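Local coordinates for protein nicastrin (Dictyostelium purpureum, PDB 4R12) that is probably the substrate-recruiting subunit, with a large extracellular domain, of gamma-secretase, which cleaves membrane proteins such as Notch receptors within the membrane, at residues L216-F221 / S383-F388; I319-E324 / K394-V399. One frame throughout, in Å; residues are numbered along the deposited sequence.

Contacts 1 and 2 lie in the nicastrin large lobe, with centres about 9 Å apart. Contact 2 pairs two strands of the sheet, and the helix of contact 1 packs on the face that carries Met218, Ile322 and Glu324. Strands 214-220 and 319-325 are neighbours there, and Leu216 O lies 2.8 Å from Ile323 N, a probable hydrogen bond. Helix 385-389 is followed in the chain by strand 397-401; in sequence order the segments of the two contacts alternate. A probable hydrogen bond of 2.7 Å from Ser385 OG to Glu324 OE1 ties Ser385 to the sheet. The side chain of Ser320 is about 9 Å from an N-acetylglucosamine of a surface glycan.

Contact 1: residues L216-F221 / S383-F388; sequences LVMLPF and SSSMSF
Ser385 OG, hydrogen-bonded to Glu324 OE1, also receives the methyl group of Met218: CE stops 3.4 Å from OG, and equally near Ser385 N. This is strand-on-helix packing inside the large lobe, whose family belongs to a clan of zinc exopeptidases: strand 214-220 sends Leu216, Met218 and Pro220 toward the beginning of helix 385-389. Met218 CG sits between the backbone N and the carbonyl carbon (chi1 71°), and the extended chain beyond CG lays CE between the Phe388 ring, 3.8 Å from its CE1, and Ser384 and Ser385. The sulfur forms a Met-aromatic contact with the same ring: SD is 4.7 Å from the ring centroid and 47° off the ring normal, an oblique approach, with 3.8 Å from SD to CE1 of Phe388. The Met218 and Phe388 side chains run alongside with opposed directions. Leu216 CD2 meets the CZ-CE2 side of the ring, CZ at 3.5 Å, and the leucine side chain crosses Phe388 at about a right angle. Pro220 occupies the other end of the contact, its CB 3.9 Å from Ser384 OG, a hydroxyl whose hydrogen bond goes to Glu271 OE1. Glu324 OE2 accepts a bond from Ser384 N, so both oxygens of that carboxylate hold Ser384 and Ser385. The contact is buried, and the hydroxyls of Ser384 and Ser385 are satisfied by Glu271 and Glu324 respectively. Ser384 O lies at the edge of the Phe388 ring, in its plane, while accepting the hydrogen bond of Ser387 N at 3.0 Å.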
loop_
_atom_site.group_PDB
_atom_site.type_symbol
_atom_site.label_atom_id
_atom_site.label_comp_id
_atom_site.label_asym_id
_atom_site.label_seq_id
_atom_site.Cartn_x
_atom_site.Cartn_y
_atom_site.Cartn_z
ATOM N N LEU A 216 6.076 -4.806 19.557
ATOM C CA LEU A 216 5.592 -4.900 18.192
ATOM C C LEU A 216 5.846 -3.582 17.461
ATOM O O LEU A 216 5.337 -2.530 17.859
ATOM C CB LEU A 216 4.104 -5.235 18.170
ATOM C CG LEU A 216 3.480 -5.331 16.780
ATOM C CD1 LEU A 216 4.172 -6.426 15.958
ATOM C CD2 LEU A 216 1.979 -5.584 16.897
ATOM N N VAL A 217 6.636 -3.646 16.402
ATOM C CA VAL A 217 6.920 -2.469 15.588
ATOM C C VAL A 217 6.338 -2.725 14.199
ATOM O O VAL A 217 6.716 -3.676 13.543
ATOM C CB VAL A 217 8.429 -2.198 15.497
ATOM C CG1 VAL A 217 8.701 -0.974 14.633
ATOM C CG2 VAL A 217 9.030 -2.039 16.896
ATOM N N MET A 218 5.418 -1.882 13.756
ATOM C CA MET A 218 4.605 -2.238 12.600
ATOM C C MET A 218 4.251 -1.049 11.739
ATOM O O MET A 218 4.418 0.108 12.156
ATOM C CB MET A 218 3.316 -2.902 13.061
ATOM C CG MET A 218 2.356 -1.924 13.723
ATOM S SD MET A 218 1.107 -2.830 14.659
ATOM C CE MET A 218 -0.144 -1.556 14.851
ATOM N N LEU A 219 3.743 -1.347 10.545
ATOM C CA LEU A 219 3.283 -0.326 9.619
ATOM C C LEU A 219 2.386 -0.971 8.574
ATOM O O LEU A 219 2.455 -2.190 8.345
ATOM C CB LEU A 219 4.459 0.392 8.940
ATOM C CG LEU A 219 5.524 -0.404 8.174
ATOM C CD1 LEU A 219 5.048 -0.847 6.779
ATOM C CD2 LEU A 219 6.811 0.433 8.063
ATOM N N PRO A 220 1.536 -0.158 7.938
ATOM C CA PRO A 220 0.772 -0.613 6.776
ATOM C C PRO A 220 1.593 -0.388 5.510
ATOM O O PRO A 220 1.954 0.754 5.244
ATOM C CB PRO A 220 -0.472 0.285 6.813
ATOM C CG PRO A 220 0.037 1.580 7.403
ATOM C CD PRO A 220 1.142 1.198 8.374
ATOM N N PHE A 221 1.928 -1.429 4.754
ATOM C CA PHE A 221 2.766 -1.170 3.576
ATOM C C PHE A 221 1.976 -1.030 2.270
ATOM O O PHE A 221 2.528 -0.559 1.264
ATOM C CB PHE A 221 3.871 -2.237 3.418
ATOM C CG PHE A 221 3.404 -3.589 2.918
ATOM C CD1 PHE A 221 3.411 -3.890 1.548
ATOM C CD2 PHE A 221 3.050 -4.590 3.813
ATOM C CE1 PHE A 221 3.028 -5.143 1.093
ATOM C CE2 PHE A 221 2.667 -5.842 3.367
ATOM C CZ PHE A 221 2.659 -6.123 2.002
ATOM N N SER A 383 -5.196 4.241 11.572
ATOM C CA SER A 383 -3.954 3.519 11.810
ATOM C C SER A 383 -4.234 2.071 12.160
ATOM O O SER A 383 -5.301 1.744 12.688
ATOM C CB SER A 383 -3.152 4.172 12.941
ATOM O OG SER A 383 -3.937 4.272 14.116
ATOM N N SER A 384 -3.263 1.218 11.861
ATOM C CA SER A 384 -3.352 -0.212 12.122
ATOM C C SER A 384 -3.432 -0.533 13.608
ATOM O O SER A 384 -3.921 -1.607 13.992
ATOM C CB SER A 384 -2.149 -0.926 11.497
ATOM O OG SER A 384 -2.226 -0.845 10.085
ATOM N N SER A 385 -2.921 0.382 14.434
ATOM C CA SER A 385 -3.000 0.240 15.886
ATOM C C SER A 385 -4.449 0.158 16.358
ATOM O O SER A 385 -4.745 -0.441 17.388
ATOM C CB SER A 385 -2.302 1.408 16.584
ATOM O OG SER A 385 -0.899 1.351 16.399
ATOM N N MET A 386 -5.348 0.778 15.602
ATOM C CA MET A 386 -6.768 0.693 15.905
ATOM C C MET A 386 -7.270 -0.749 16.022
ATOM O O MET A 386 -8.182 -1.032 16.812
ATOM C CB MET A 386 -7.579 1.434 14.846
ATOM C CG MET A 386 -7.438 2.942 14.919
ATOM S SD MET A 386 -8.398 3.775 13.634
ATOM C CE MET A 386 -8.451 5.438 14.289
ATOM N N SER A 387 -6.688 -1.659 15.250
ATOM C CA SER A 387 -7.121 -3.050 15.307
ATOM C C SER A 387 -6.768 -3.659 16.656
ATOM O O SER A 387 -7.540 -4.441 17.210
ATOM C CB SER A 387 -6.494 -3.865 14.173
ATOM O OG SER A 387 -6.879 -3.337 12.919
ATOM N N PHE A 388 -5.604 -3.302 17.191
ATOM C CA PHE A 388 -5.200 -3.821 18.498
ATOM C C PHE A 388 -5.977 -3.162 19.639
ATOM O O PHE A 388 -6.330 -3.820 20.617
ATOM C CB PHE A 388 -3.686 -3.643 18.702
ATOM C CG PHE A 388 -2.861 -4.495 17.781
ATOM C CD1 PHE A 388 -2.622 -4.096 16.481
ATOM C CD2 PHE A 388 -2.354 -5.714 18.209
ATOM C CE1 PHE A 388 -1.879 -4.888 15.623
ATOM C CE2 PHE A 388 -1.609 -6.510 17.353
ATOM C CZ PHE A 388 -1.382 -6.097 16.055
#

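Contact 2: residues I319-E324 / K394-V399; sequences ISTIIE and KIPVVV
Ile322 and Val397 pair at the beginning of a parallel beta ladder that joins strands 319-325 and 397-401 in the large-lobe sheet. The evidence is the bonding pattern: Ile322 N donates to Pro396 O, Val398 N to Ile322 O and Glu324 N to Val398 O, each at 2.9 Å and with N-H...O angles of at least 167°. Ile322 thus uses both its backbone groups, as does Val398. Before the strand proper, Ile395 turns its side chain onto 319-324. Its CG1 stands between the backbone N and the carbonyl carbon (chi1 59°), and its other branch, CG2, packs 3.4 Å from Ile319 O. Beyond CG1 the chain is extended, and CD1 comes 3.9 Å from Ile322 CD1 while also approaching Ile319 CG2; both isoleucines are crossed obliquely. Ser320 O has Pro396 CD 3.2 Å away and accepts from Thr321 OG1 at 2.8 Å. The hydroxyl comes from above the carbonyl plane, 42° out of it, and the Pro396 ring crosses the threonine side chain at about a right angle. On one face of the sheet Ile323 and Val398 lie side by side, pointing the same way, with Ile323 CD1 bent over to 4.0 Å from Val398 CB; Val354 of helix 352-362 covers the pair. The other face carries Ile322, Val397, Glu324 and Val399 and meets helix 385-389. There Glu324 extends fully, CG anti to the backbone N, alongside Val399, and its OE1, whose polar partner is Ser385, rests 3.9 Å from Val399 CG2.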
loop_
_atom_site.group_PDB
_atom_site.type_symbol
_atom_site.label_atom_id
_atom_site.label_comp_id
_atom_site.label_asym_id
_atom_site.label_seq_id
_atom_site.Cartn_x
_atom_site.Cartn_y
_atom_site.Cartn_z
ATOM N N ILE A 319 2.266 -9.186 23.983
ATOM C CA ILE A 319 2.570 -7.919 23.311
ATOM C C ILE A 319 2.408 -6.779 24.324
ATOM O O ILE A 319 1.321 -6.547 24.866
ATOM C CB ILE A 319 1.675 -7.700 22.073
ATOM C CG1 ILE A 319 1.861 -8.853 21.083
ATOM C CG2 ILE A 319 2.003 -6.380 21.389
ATOM C CD1 ILE A 319 0.808 -8.894 19.982
ATOM N N SER A 320 3.503 -6.087 24.602
ATOM C CA SER A 320 3.544 -5.169 25.738
ATOM C C SER A 320 3.780 -3.720 25.314
ATOM O O SER A 320 3.723 -2.817 26.150
ATOM C CB SER A 320 4.632 -5.600 26.721
ATOM O OG SER A 320 5.920 -5.413 26.150
ATOM N N THR A 321 4.045 -3.516 24.024
ATOM C CA THR A 321 4.274 -2.188 23.458
ATOM C C THR A 321 4.042 -2.233 21.960
ATOM O O THR A 321 4.529 -3.130 21.294
ATOM C CB THR A 321 5.711 -1.681 23.704
ATOM O OG1 THR A 321 5.951 -1.543 25.112
ATOM C CG2 THR A 321 5.925 -0.336 23.025
ATOM N N ILE A 322 3.297 -1.273 21.425
ATOM C CA ILE A 322 3.118 -1.207 19.981
ATOM C C ILE A 322 3.625 0.123 19.450
ATOM O O ILE A 322 3.196 1.182 19.906
ATOM C CB ILE A 322 1.638 -1.388 19.581
ATOM C CG1 ILE A 322 1.161 -2.796 19.952
ATOM C CG2 ILE A 322 1.463 -1.133 18.091
ATOM C CD1 ILE A 322 -0.327 -3.027 19.705
ATOM N N ILE A 323 4.548 0.062 18.499
ATOM C CA ILE A 323 5.009 1.236 17.779
ATOM C C ILE A 323 4.562 1.134 16.307
ATOM O O ILE A 323 4.860 0.144 15.636
ATOM C CB ILE A 323 6.551 1.367 17.839
ATOM C CG1 ILE A 323 7.055 1.189 19.276
ATOM C CG2 ILE A 323 7.015 2.696 17.256
ATOM C CD1 ILE A 323 6.636 2.312 20.201
ATOM N N GLU A 324 3.861 2.148 15.811
ATOM C CA GLU A 324 3.436 2.157 14.420
ATOM C C GLU A 324 4.005 3.356 13.674
ATOM O O GLU A 324 3.982 4.481 14.171
ATOM C CB GLU A 324 1.907 2.171 14.297
ATOM C CG GLU A 324 1.417 2.180 12.828
ATOM C CD GLU A 324 -0.094 2.139 12.710
ATOM O OE1 GLU A 324 -0.768 2.048 13.767
ATOM O OE2 GLU A 324 -0.612 2.216 11.563
ATOM N N LYS A 394 -4.498 -2.090 27.517
ATOM C CA LYS A 394 -3.586 -2.366 28.627
ATOM C C LYS A 394 -2.121 -2.019 28.357
ATOM O O LYS A 394 -1.286 -2.085 29.263
ATOM C CB LYS A 394 -3.670 -3.847 29.006
ATOM C CG LYS A 394 -4.695 -4.191 30.068
ATOM C CD LYS A 394 -6.096 -3.761 29.685
ATOM C CE LYS A 394 -7.088 -4.131 30.780
ATOM N NZ LYS A 394 -8.427 -3.527 30.549
ATOM N N ILE A 395 -1.804 -1.662 27.116
ATOM C CA ILE A 395 -0.411 -1.485 26.725
ATOM C C ILE A 395 -0.175 -0.168 25.993
ATOM O O ILE A 395 -1.087 0.367 25.370
ATOM C CB ILE A 395 0.061 -2.644 25.829
ATOM C CG1 ILE A 395 -0.801 -2.726 24.571
ATOM C CG2 ILE A 395 0.002 -3.967 26.587
ATOM C CD1 ILE A 395 -0.218 -3.620 23.520
ATOM N N PRO A 396 1.055 0.363 26.072
ATOM C CA PRO A 396 1.334 1.630 25.393
ATOM C C PRO A 396 1.362 1.479 23.868
ATOM O O PRO A 396 2.007 0.574 23.327
ATOM C CB PRO A 396 2.708 2.024 25.942
ATOM C CG PRO A 396 3.328 0.732 26.361
ATOM C CD PRO A 396 2.205 -0.107 26.866
ATOM N N VAL A 397 0.643 2.370 23.198
ATOM C CA VAL A 397 0.591 2.409 21.751
ATOM C C VAL A 397 1.043 3.785 21.290
ATOM O O VAL A 397 0.538 4.801 21.766
ATOM C CB VAL A 397 -0.823 2.120 21.230
ATOM C CG1 VAL A 397 -0.885 2.320 19.719
ATOM C CG2 VAL A 397 -1.265 0.703 21.614
ATOM N N VAL A 398 2.027 3.811 20.401
ATOM C CA VAL A 398 2.545 5.056 19.865
ATOM C C VAL A 398 2.487 5.006 18.354
ATOM O O VAL A 398 3.164 4.187 17.725
ATOM C CB VAL A 398 3.991 5.325 20.303
ATOM C CG1 VAL A 398 4.471 6.650 19.721
ATOM C CG2 VAL A 398 4.109 5.325 21.845
ATOM N N VAL A 399 1.653 5.863 17.784
ATOM C CA VAL A 399 1.586 6.015 16.344
ATOM C C VAL A 399 2.408 7.246 15.967
ATOM O O VAL A 399 2.132 8.352 16.419
ATOM C CB VAL A 399 0.131 6.149 15.855
ATOM C CG1 VAL A 399 0.073 6.248 14.342
ATOM C CG2 VAL A 399 -0.701 4.960 16.347
#